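Long-range contact in exoribonuclease II, mitochondrial (Candida glabrata, PDB 6F3H), which degrades RNA in the 3'-to-5' direction as the nuclease component of the mitochondrial degradosome, with magnesium bound in its RNB domain: residues Tyr509-Val514 / Leu618-Phe622. The protein carries 1 engineered substitution. Sequence-based numbering, arbitrary orientation.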
loop_
_atom_site.group_PDB
_atom_site.type_symbol
_atom_site.label_atom_id
_atom_site.label_comp_id
_atom_site.label_asym_id
_atom_site.label_seq_id
_atom_site.Cartn_x
_atom_site.Cartn_y
_atom_site.Cartn_z
ATOM N N TYR A 509 11.980 25.224 18.521
ATOM C CA TYR A 509 10.607 24.730 18.547
ATOM C C TYR A 509 9.669 25.764 19.150
ATOM O O TYR A 509 8.465 25.749 18.871
ATOM C CB TYR A 509 10.498 23.409 19.312
ATOM C CG TYR A 509 9.069 22.885 19.387
ATOM C CD1 TYR A 509 8.407 22.442 18.250
ATOM C CD2 TYR A 509 8.365 22.880 20.590
ATOM C CE1 TYR A 509 7.096 21.983 18.315
ATOM C CE2 TYR A 509 7.053 22.421 20.658
ATOM C CZ TYR A 509 6.426 21.976 19.519
ATOM O OH TYR A 509 5.122 21.528 19.591
ATOM N N ASP A 510 10.194 26.664 19.969
ATOM C CA ASP A 510 9.366 27.732 20.487
ATOM C C ASP A 510 8.954 28.698 19.371
ATOM O O ASP A 510 7.918 29.357 19.492
ATOM C CB ASP A 510 10.139 28.421 21.616
ATOM C CG ASP A 510 9.284 29.347 22.454
ATOM O OD1 ASP A 510 8.565 30.191 21.885
ATOM O OD2 ASP A 510 9.341 29.233 23.698
ATOM N N THR A 511 9.709 28.761 18.263
ATOM C CA THR A 511 9.249 29.497 17.080
ATOM C C THR A 511 8.037 28.851 16.430
ATOM O O THR A 511 7.249 29.530 15.757
ATOM C CB THR A 511 10.322 29.570 16.003
ATOM O OG1 THR A 511 11.591 29.858 16.583
ATOM C CG2 THR A 511 9.958 30.651 15.035
ATOM N N PHE A 512 7.911 27.540 16.576
ATOM C CA PHE A 512 6.983 26.782 15.763
ATOM C C PHE A 512 5.574 27.296 15.930
ATOM O O PHE A 512 5.090 27.477 17.048
ATOM C CB PHE A 512 7.039 25.302 16.132
ATOM C CG PHE A 512 6.051 24.454 15.375
ATOM C CD1 PHE A 512 6.347 23.975 14.109
ATOM C CD2 PHE A 512 4.814 24.152 15.921
ATOM C CE1 PHE A 512 5.425 23.192 13.402
ATOM C CE2 PHE A 512 3.899 23.375 15.222
ATOM C CZ PHE A 512 4.205 22.894 13.960
ATOM N N GLN A 513 4.891 27.457 14.815
ATOM C CA GLN A 513 3.578 28.053 14.855
ATOM C C GLN A 513 2.732 27.463 13.739
ATOM O O GLN A 513 3.242 27.171 12.656
ATOM C CB GLN A 513 3.714 29.556 14.702
ATOM C CG GLN A 513 2.523 30.331 15.103
ATOM C CD GLN A 513 2.564 31.688 14.490
ATOM O OE1 GLN A 513 1.545 32.352 14.368
ATOM N NE2 GLN A 513 3.750 32.106 14.064
ATOM N N VAL A 514 1.444 27.279 14.005
ATOM C CA VAL A 514 0.520 26.787 12.997
ATOM C C VAL A 514 -0.556 27.844 12.821
ATOM O O VAL A 514 -1.127 28.311 13.813
ATOM C CB VAL A 514 -0.099 25.431 13.398
ATOM C CG1 VAL A 514 -0.918 24.829 12.247
ATOM C CG2 VAL A 514 0.950 24.436 13.862
ATOM N N LEU A 618 7.571 17.697 13.222
ATOM C CA LEU A 618 7.173 18.682 14.216
ATOM C C LEU A 618 5.703 18.559 14.589
ATOM O O LEU A 618 5.346 18.734 15.758
ATOM C CB LEU A 618 7.472 20.083 13.710
ATOM C CG LEU A 618 8.975 20.364 13.760
ATOM C CD1 LEU A 618 9.301 21.738 13.212
ATOM C CD2 LEU A 618 9.516 20.177 15.171
ATOM N N CYS A 619 4.828 18.258 13.624
ATOM C CA CYS A 619 3.427 18.086 13.998
ATOM C C CYS A 619 3.231 16.895 14.900
ATOM O O CYS A 619 2.258 16.852 15.661
ATOM C CB CYS A 619 2.529 17.949 12.789
ATOM S SG CYS A 619 2.198 19.501 12.086
ATOM N N ALA A 620 4.123 15.916 14.817
ATOM C CA ALA A 620 4.129 14.872 15.821
ATOM C C ALA A 620 4.218 15.493 17.202
ATOM O O ALA A 620 3.349 15.278 18.057
ATOM C CB ALA A 620 5.297 13.918 15.575
ATOM N N ALA A 621 5.248 16.321 17.411
ATOM C CA ALA A 621 5.432 16.971 18.702
ATOM C C ALA A 621 4.197 17.763 19.084
ATOM O O ALA A 621 3.709 17.682 20.219
ATOM C CB ALA A 621 6.655 17.876 18.647
ATOM N N PHE A 622 3.651 18.488 18.124
ATOM C CA PHE A 622 2.534 19.378 18.385
ATOM C C PHE A 622 1.302 18.599 18.826
ATOM O O PHE A 622 0.677 18.928 19.841
ATOM C CB PHE A 622 2.283 20.173 17.115
ATOM C CG PHE A 622 1.298 21.279 17.247
ATOM C CD1 PHE A 622 1.662 22.486 17.815
ATOM C CD2 PHE A 622 0.037 21.159 16.692
ATOM C CE1 PHE A 622 0.761 23.534 17.877
ATOM C CE2 PHE A 622 -0.869 22.195 16.756
ATOM C CZ PHE A 622 -0.509 23.385 17.344
#
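An apolar, largely aromatic contact near the surface of the RNB domain joins Y509, at a corner in strand 505-519, and F512 and V514, after the corner, to L618, A621 and F622 on helix 603-625. Strand 512-514 and helix 618-622 run nearly crosswise, at 79°, with axes 10.4 Å apart at their closest, a gap that large side chains can bridge. F512 is central: with CG anti to its backbone N (chi1 177°), its ring reaches the helix and turns an edge toward the face of F622, an offset edge-to-face pair with centroids 5.6 Å apart and planes at 60°. CE2 is its carbon nearest F622, while CE1, across the ring, lies 3.7 Å from CB of L618. The two methyls of L618 serve two rings, CD1 meeting F512 and CD2 meeting Y509 CD1 at 4.0 Å. Beta-branched V514 presents CG2 close to the backbone, over a face of F622, a CH-pi contact 4.0 Å from the ring centroid. On the exposed side, Y509 packs CE1 on the small A621 CB, and its OH lies 3.6 Å from F622 CA, in van der Waals contact. From adjacent strand 488-499, F493 touches F512, V514 and C619; helix 703-716 adds L716 against V514 and L712 against F622, so the cluster lies between the sheet and both helices.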